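Local coordinates for protein peptidase S15/CocE/NonD (Thaumarchaeota archaeon SCGC AB-539-E09, PDB 4PF1) that acts as an aminopeptidase, a serine peptidase of the alpha/beta-hydrolase fold that probably cleaves peptides much as its S15-family relatives do, at residues Thr27-Ile39 with Glu72-Val86. Residues are numbered along the deposited sequence; the frame is centred on the assembly and turned at random.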
loop_
_atom_site.group_PDB
_atom_site.type_symbol
_atom_site.label_atom_id
_atom_site.label_comp_id
_atom_site.label_asym_id
_atom_site.label_seq_id
_atom_site.Cartn_x
_atom_site.Cartn_y
_atom_site.Cartn_z
ATOM N N THR A 27 -18.463 -9.608 -32.917
ATOM C CA THR A 27 -17.013 -9.400 -33.024
ATOM C C THR A 27 -16.587 -8.624 -34.292
ATOM O O THR A 27 -15.387 -8.494 -34.539
ATOM C CB THR A 27 -16.284 -10.761 -32.980
ATOM O OG1 THR A 27 -16.710 -11.561 -34.087
ATOM C CG2 THR A 27 -16.508 -11.511 -31.669
ATOM N N ASP A 28 -17.548 -8.099 -35.080
ATOM C CA ASP A 28 -17.232 -7.375 -36.327
ATOM C C ASP A 28 -16.488 -6.035 -36.083
ATOM O O ASP A 28 -15.847 -5.527 -37.004
ATOM C CB ASP A 28 -18.491 -7.147 -37.184
ATOM C CG ASP A 28 -19.716 -6.724 -36.405
ATOM O OD1 ASP A 28 -19.828 -5.524 -36.083
ATOM O OD2 ASP A 28 -20.575 -7.591 -36.142
ATOM N N LEU A 29 -16.540 -5.497 -34.846
ATOM C CA LEU A 29 -15.844 -4.259 -34.485
ATOM C C LEU A 29 -14.465 -4.554 -33.841
ATOM O O LEU A 29 -13.780 -3.625 -33.399
ATOM C CB LEU A 29 -16.714 -3.419 -33.531
ATOM C CG LEU A 29 -16.806 -1.925 -33.831
ATOM C CD1 LEU A 29 -17.765 -1.649 -35.002
ATOM C CD2 LEU A 29 -17.262 -1.163 -32.604
ATOM N N PHE A 30 -14.062 -5.842 -33.795
ATOM C CA PHE A 30 -12.769 -6.248 -33.228
ATOM C C PHE A 30 -11.661 -6.019 -34.265
ATOM O O PHE A 30 -11.928 -6.083 -35.467
ATOM C CB PHE A 30 -12.795 -7.734 -32.787
ATOM C CG PHE A 30 -13.561 -8.096 -31.524
ATOM C CD1 PHE A 30 -14.701 -7.388 -31.150
ATOM C CD2 PHE A 30 -13.205 -9.209 -30.771
ATOM C CE1 PHE A 30 -15.427 -7.748 -30.010
ATOM C CE2 PHE A 30 -13.931 -9.568 -29.631
ATOM C CZ PHE A 30 -15.036 -8.834 -29.256
ATOM N N ASP A 31 -10.425 -5.756 -33.817
ATOM C CA ASP A 31 -9.322 -5.551 -34.760
ATOM C C ASP A 31 -8.652 -6.899 -35.130
ATOM O O ASP A 31 -7.567 -6.912 -35.716
ATOM C CB ASP A 31 -8.296 -4.538 -34.203
ATOM C CG ASP A 31 -7.471 -4.995 -33.009
ATOM O OD1 ASP A 31 -7.720 -6.109 -32.503
ATOM O OD2 ASP A 31 -6.577 -4.242 -32.588
ATOM N N TYR A 32 -9.312 -8.026 -34.785
ATOM C CA TYR A 32 -8.815 -9.377 -35.042
ATOM C C TYR A 32 -9.976 -10.361 -35.215
ATOM O O TYR A 32 -11.068 -10.119 -34.698
ATOM C CB TYR A 32 -7.888 -9.845 -33.891
ATOM C CG TYR A 32 -8.609 -10.114 -32.582
ATOM C CD1 TYR A 32 -8.929 -9.075 -31.711
ATOM C CD2 TYR A 32 -8.959 -11.410 -32.207
ATOM C CE1 TYR A 32 -9.604 -9.314 -30.515
ATOM C CE2 TYR A 32 -9.632 -11.661 -31.011
ATOM C CZ TYR A 32 -9.945 -10.611 -30.163
ATOM O OH TYR A 32 -10.595 -10.856 -28.976
ATOM N N THR A 33 -9.719 -11.495 -35.892
ATOM C CA THR A 33 -10.702 -12.565 -36.065
ATOM C C THR A 33 -10.237 -13.782 -35.259
ATOM O O THR A 33 -9.048 -14.111 -35.259
ATOM C CB THR A 33 -10.914 -12.870 -37.555
ATOM O OG1 THR A 33 -11.397 -11.691 -38.198
ATOM C CG2 THR A 33 -11.899 -14.011 -37.791
ATOM N N ARG A 34 -11.171 -14.427 -34.549
ATOM C CA ARG A 34 -10.879 -15.590 -33.720
ATOM C C ARG A 34 -11.425 -16.858 -34.381
ATOM O O ARG A 34 -12.643 -17.030 -34.479
ATOM C CB ARG A 34 -11.470 -15.393 -32.311
ATOM C CG ARG A 34 -11.075 -16.462 -31.293
ATOM C CD ARG A 34 -11.744 -16.219 -29.950
ATOM N NE ARG A 34 -11.177 -15.058 -29.259
ATOM C CZ ARG A 34 -10.174 -15.122 -28.389
ATOM N NH1 ARG A 34 -9.631 -16.293 -28.076
ATOM N NH2 ARG A 34 -9.712 -14.018 -27.817
ATOM N N ARG A 35 -10.518 -17.729 -34.863
ATOM C CA ARG A 35 -10.879 -19.000 -35.497
ATOM C C ARG A 35 -10.613 -20.161 -34.546
ATOM O O ARG A 35 -9.477 -20.356 -34.111
ATOM C CB ARG A 35 -10.108 -19.198 -36.812
ATOM C CG ARG A 35 -10.872 -18.745 -38.044
ATOM C CD ARG A 35 -10.159 -19.142 -39.326
ATOM N NE ARG A 35 -10.304 -20.570 -39.622
ATOM C CZ ARG A 35 -10.000 -21.125 -40.792
ATOM N NH1 ARG A 35 -9.542 -20.379 -41.789
ATOM N NH2 ARG A 35 -10.161 -22.428 -40.975
ATOM N N GLU A 36 -11.666 -20.918 -34.205
ATOM C CA GLU A 36 -11.565 -22.069 -33.306
ATOM C C GLU A 36 -11.687 -23.346 -34.126
ATOM O O GLU A 36 -12.721 -23.579 -34.762
ATOM C CB GLU A 36 -12.629 -21.997 -32.200
ATOM C CG GLU A 36 -12.480 -20.768 -31.314
ATOM C CD GLU A 36 -13.497 -20.633 -30.197
ATOM O OE1 GLU A 36 -14.715 -20.713 -30.483
ATOM O OE2 GLU A 36 -13.076 -20.383 -29.046
ATOM N N GLU A 37 -10.601 -24.132 -34.186
ATOM C CA GLU A 37 -10.569 -25.328 -35.023
ATOM C C GLU A 37 -10.176 -26.580 -34.252
ATOM O O GLU A 37 -9.258 -26.547 -33.433
ATOM C CB GLU A 37 -9.598 -25.128 -36.204
ATOM C CG GLU A 37 -9.970 -23.984 -37.139
ATOM C CD GLU A 37 -11.139 -24.232 -38.077
ATOM O OE1 GLU A 37 -11.459 -25.413 -38.341
ATOM O OE2 GLU A 37 -11.717 -23.238 -38.572
ATOM N N MET A 38 -10.862 -27.693 -34.540
ATOM C CA MET A 38 -10.536 -29.001 -33.979
ATOM C C MET A 38 -9.758 -29.764 -35.055
ATOM O O MET A 38 -10.357 -30.419 -35.913
ATOM C CB MET A 38 -11.809 -29.753 -33.524
ATOM C CG MET A 38 -12.449 -29.170 -32.267
ATOM S SD MET A 38 -11.473 -29.425 -30.754
ATOM C CE MET A 38 -11.898 -31.129 -30.362
ATOM N N ILE A 39 -8.421 -29.569 -35.079
ATOM C CA ILE A 39 -7.547 -30.152 -36.100
ATOM C C ILE A 39 -7.348 -31.655 -35.847
ATOM O O ILE A 39 -6.859 -32.041 -34.781
ATOM C CB ILE A 39 -6.181 -29.404 -36.208
ATOM C CG1 ILE A 39 -6.382 -27.899 -36.516
ATOM C CG2 ILE A 39 -5.279 -30.067 -37.266
ATOM C CD1 ILE A 39 -5.109 -27.038 -36.390
ATOM N N GLU A 72 -7.985 -21.424 -24.764
ATOM C CA GLU A 72 -9.092 -20.468 -24.816
ATOM C C GLU A 72 -8.965 -19.392 -23.717
ATOM O O GLU A 72 -9.460 -18.280 -23.901
ATOM C CB GLU A 72 -10.449 -21.191 -24.728
ATOM C CG GLU A 72 -11.032 -21.513 -26.096
ATOM C CD GLU A 72 -12.151 -22.538 -26.136
ATOM O OE1 GLU A 72 -13.247 -22.251 -25.601
ATOM O OE2 GLU A 72 -11.956 -23.597 -26.774
ATOM N N ARG A 73 -8.274 -19.710 -22.600
ATOM C CA ARG A 73 -8.037 -18.743 -21.526
ATOM C C ARG A 73 -6.714 -17.999 -21.757
ATOM O O ARG A 73 -6.652 -16.799 -21.504
ATOM C CB ARG A 73 -8.063 -19.405 -20.143
ATOM C CG ARG A 73 -8.304 -18.397 -19.010
ATOM C CD ARG A 73 -8.333 -19.040 -17.636
ATOM N NE ARG A 73 -7.010 -19.500 -17.213
ATOM C CZ ARG A 73 -6.726 -20.758 -16.890
ATOM N NH1 ARG A 73 -7.671 -21.691 -16.928
ATOM N NH2 ARG A 73 -5.498 -21.092 -16.517
ATOM N N ARG A 74 -5.673 -18.696 -22.279
ATOM C CA ARG A 74 -4.372 -18.070 -22.604
ATOM C C ARG A 74 -4.557 -16.954 -23.656
ATOM O O ARG A 74 -3.893 -15.922 -23.577
ATOM C CB ARG A 74 -3.352 -19.112 -23.117
ATOM C CG ARG A 74 -3.038 -20.263 -22.140
ATOM C CD ARG A 74 -2.012 -19.914 -21.080
ATOM N NE ARG A 74 -0.691 -19.654 -21.654
ATOM C CZ ARG A 74 -0.057 -18.489 -21.567
ATOM N NH1 ARG A 74 -0.606 -17.474 -20.907
ATOM N NH2 ARG A 74 1.136 -18.333 -22.123
ATOM N N THR A 75 -5.502 -17.159 -24.607
ATOM C CA THR A 75 -5.834 -16.206 -25.676
ATOM C C THR A 75 -6.922 -15.202 -25.236
ATOM O O THR A 75 -7.572 -14.581 -26.088
ATOM C CB THR A 75 -6.275 -16.946 -26.941
ATOM O OG1 THR A 75 -7.315 -17.871 -26.616
ATOM C CG2 THR A 75 -5.132 -17.643 -27.632
ATOM N N LEU A 76 -7.096 -15.023 -23.917
ATOM C CA LEU A 76 -8.052 -14.070 -23.363
ATOM C C LEU A 76 -7.511 -13.473 -22.049
ATOM O O LEU A 76 -8.181 -13.536 -21.010
ATOM C CB LEU A 76 -9.442 -14.717 -23.167
ATOM C CG LEU A 76 -10.624 -13.739 -23.120
ATOM C CD1 LEU A 76 -11.000 -13.244 -24.522
ATOM C CD2 LEU A 76 -11.817 -14.361 -22.420
ATOM N N ARG A 77 -6.285 -12.878 -22.107
ATOM C CA ARG A 77 -5.640 -12.196 -20.964
ATOM C C ARG A 77 -6.649 -11.215 -20.347
ATOM O O ARG A 77 -6.866 -11.218 -19.139
ATOM C CB ARG A 77 -4.365 -11.468 -21.429
ATOM C CG ARG A 77 -3.414 -11.118 -20.295
ATOM C CD ARG A 77 -2.411 -10.058 -20.706
ATOM N NE ARG A 77 -1.912 -9.330 -19.541
ATOM C CZ ARG A 77 -1.361 -8.121 -19.589
ATOM N NH1 ARG A 77 -1.224 -7.492 -20.751
ATOM N NH2 ARG A 77 -0.945 -7.532 -18.477
ATOM N N PHE A 78 -7.327 -10.453 -21.220
ATOM C CA PHE A 78 -8.440 -9.571 -20.914
ATOM C C PHE A 78 -9.544 -9.840 -21.936
ATOM O O PHE A 78 -9.237 -10.185 -23.078
ATOM C CB PHE A 78 -7.997 -8.093 -20.933
ATOM C CG PHE A 78 -7.011 -7.766 -19.836
ATOM C CD1 PHE A 78 -7.448 -7.511 -18.541
ATOM C CD2 PHE A 78 -5.642 -7.778 -20.081
ATOM C CE1 PHE A 78 -6.533 -7.251 -17.515
ATOM C CE2 PHE A 78 -4.730 -7.522 -19.054
ATOM C CZ PHE A 78 -5.181 -7.272 -17.776
ATOM N N ASN A 79 -10.819 -9.753 -21.524
ATOM C CA ASN A 79 -11.949 -9.975 -22.432
ATOM C C ASN A 79 -12.123 -8.722 -23.280
ATOM O O ASN A 79 -12.958 -7.862 -22.977
ATOM C CB ASN A 79 -13.214 -10.317 -21.644
ATOM C CG ASN A 79 -14.342 -10.864 -22.482
ATOM O OD1 ASN A 79 -14.190 -11.173 -23.673
ATOM N ND2 ASN A 79 -15.498 -11.026 -21.864
ATOM N N SER A 80 -11.281 -8.591 -24.317
ATOM C CA SER A 80 -11.191 -7.376 -25.103
ATOM C C SER A 80 -11.486 -7.553 -26.597
ATOM O O SER A 80 -11.425 -8.661 -27.136
ATOM C CB SER A 80 -9.801 -6.769 -24.934
ATOM O OG SER A 80 -9.581 -5.661 -25.793
ATOM N N SER A 81 -11.777 -6.412 -27.260
ATOM C CA SER A 81 -12.013 -6.296 -28.695
ATOM C C SER A 81 -10.691 -6.006 -29.419
ATOM O O SER A 81 -10.648 -5.982 -30.652
ATOM C CB SER A 81 -13.024 -5.187 -28.974
ATOM O OG SER A 81 -12.607 -3.951 -28.418
ATOM N N SER A 82 -9.611 -5.804 -28.639
ATOM C CA SER A 82 -8.275 -5.495 -29.144
ATOM C C SER A 82 -7.355 -6.714 -29.036
ATOM O O SER A 82 -7.306 -7.355 -27.981
ATOM C CB SER A 82 -7.685 -4.312 -28.377
ATOM O OG SER A 82 -6.377 -3.987 -28.816
ATOM N N LEU A 83 -6.617 -7.022 -30.124
ATOM C CA LEU A 83 -5.684 -8.158 -30.185
ATOM C C LEU A 83 -4.548 -8.005 -29.165
ATOM O O LEU A 83 -4.142 -8.990 -28.545
ATOM C CB LEU A 83 -5.111 -8.318 -31.614
ATOM C CG LEU A 83 -4.088 -9.460 -31.829
ATOM C CD1 LEU A 83 -4.715 -10.837 -31.592
ATOM C CD2 LEU A 83 -3.463 -9.379 -33.205
ATOM N N SER A 84 -4.073 -6.764 -28.966
ATOM C CA SER A 84 -3.002 -6.431 -28.026
ATOM C C SER A 84 -3.353 -6.791 -26.567
ATOM O O SER A 84 -2.448 -7.025 -25.766
ATOM C CB SER A 84 -2.687 -4.940 -28.111
ATOM O OG SER A 84 -3.839 -4.159 -27.837
ATOM N N MET A 85 -4.660 -6.820 -26.230
ATOM C CA MET A 85 -5.150 -7.051 -24.867
ATOM C C MET A 85 -5.531 -8.513 -24.563
ATOM O O MET A 85 -5.624 -8.870 -23.387
ATOM C CB MET A 85 -6.365 -6.151 -24.586
ATOM C CG MET A 85 -6.058 -4.665 -24.629
ATOM S SD MET A 85 -5.078 -4.096 -23.219
ATOM C CE MET A 85 -6.297 -4.205 -21.891
ATOM N N VAL A 86 -5.788 -9.342 -25.596
ATOM C CA VAL A 86 -6.223 -10.734 -25.389
ATOM C C VAL A 86 -5.038 -11.715 -25.285
ATOM O O VAL A 86 -5.168 -12.762 -24.649
ATOM C CB VAL A 86 -7.243 -11.221 -26.462
ATOM C CG1 VAL A 86 -8.587 -10.516 -26.306
ATOM C CG2 VAL A 86 -6.700 -11.061 -27.884
HETATM O O HOH W 1 -4.321 -4.610 -31.352
#
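Tyr-32 points its hydroxyl into segment 72-86, where OH donates to the carbonyl O of Ser-80 at 3.0 Å, close to the line of that C=O. Its CG stands between the backbone N and the carbonyl carbon (chi1 70°), which lays the ring beside the segment: Ser-80 O and Ser-81 O lie at its edge, Val-86 CG2 covers one face, and CD1 meets Leu-83 CB. An alanine in its place would probably leave Ser-80 O without this donor and open a gap beside Leu-83 and Val-86. Next to it, Arg-34 spans Thr-75 end-on, NH2 giving a nearly straight bond to Thr-75 O (2.8 Å, 166°) and NH1 reaching Thr-75 OG1 (3.2 Å), both acceptors in the guanidinium plane. Toward the start of the strand, Asp-31 N donates to Ser-81 O, while Asp-31 OD1 accepts from Leu-83 N at 2.8 Å on its syn lone pair. Phe-30 lies flat against Ser-81, whose CA sits 3.6 Å from the ring centroid in a CH-pi contact. A water held by Asp-31 OD2 links the same carboxylate to Ser-84 N. Thr-75 is the first residue beyond the short helix 71-74, and its OG1 also bonds to Ala-71 O. Ser-80 OG, bonded to Ser-82 N in an ST turn, also reaches Glu-514 of a third subunit, and Trp-225 of a second subunit meets Phe-30 edge-to-face. The contact thus joins strand 32-40, an edge strand of the mixed alpha/beta-hydrolase sheet within this chain, to the connection after strand 60-67, with its short helices, at a subunit interface.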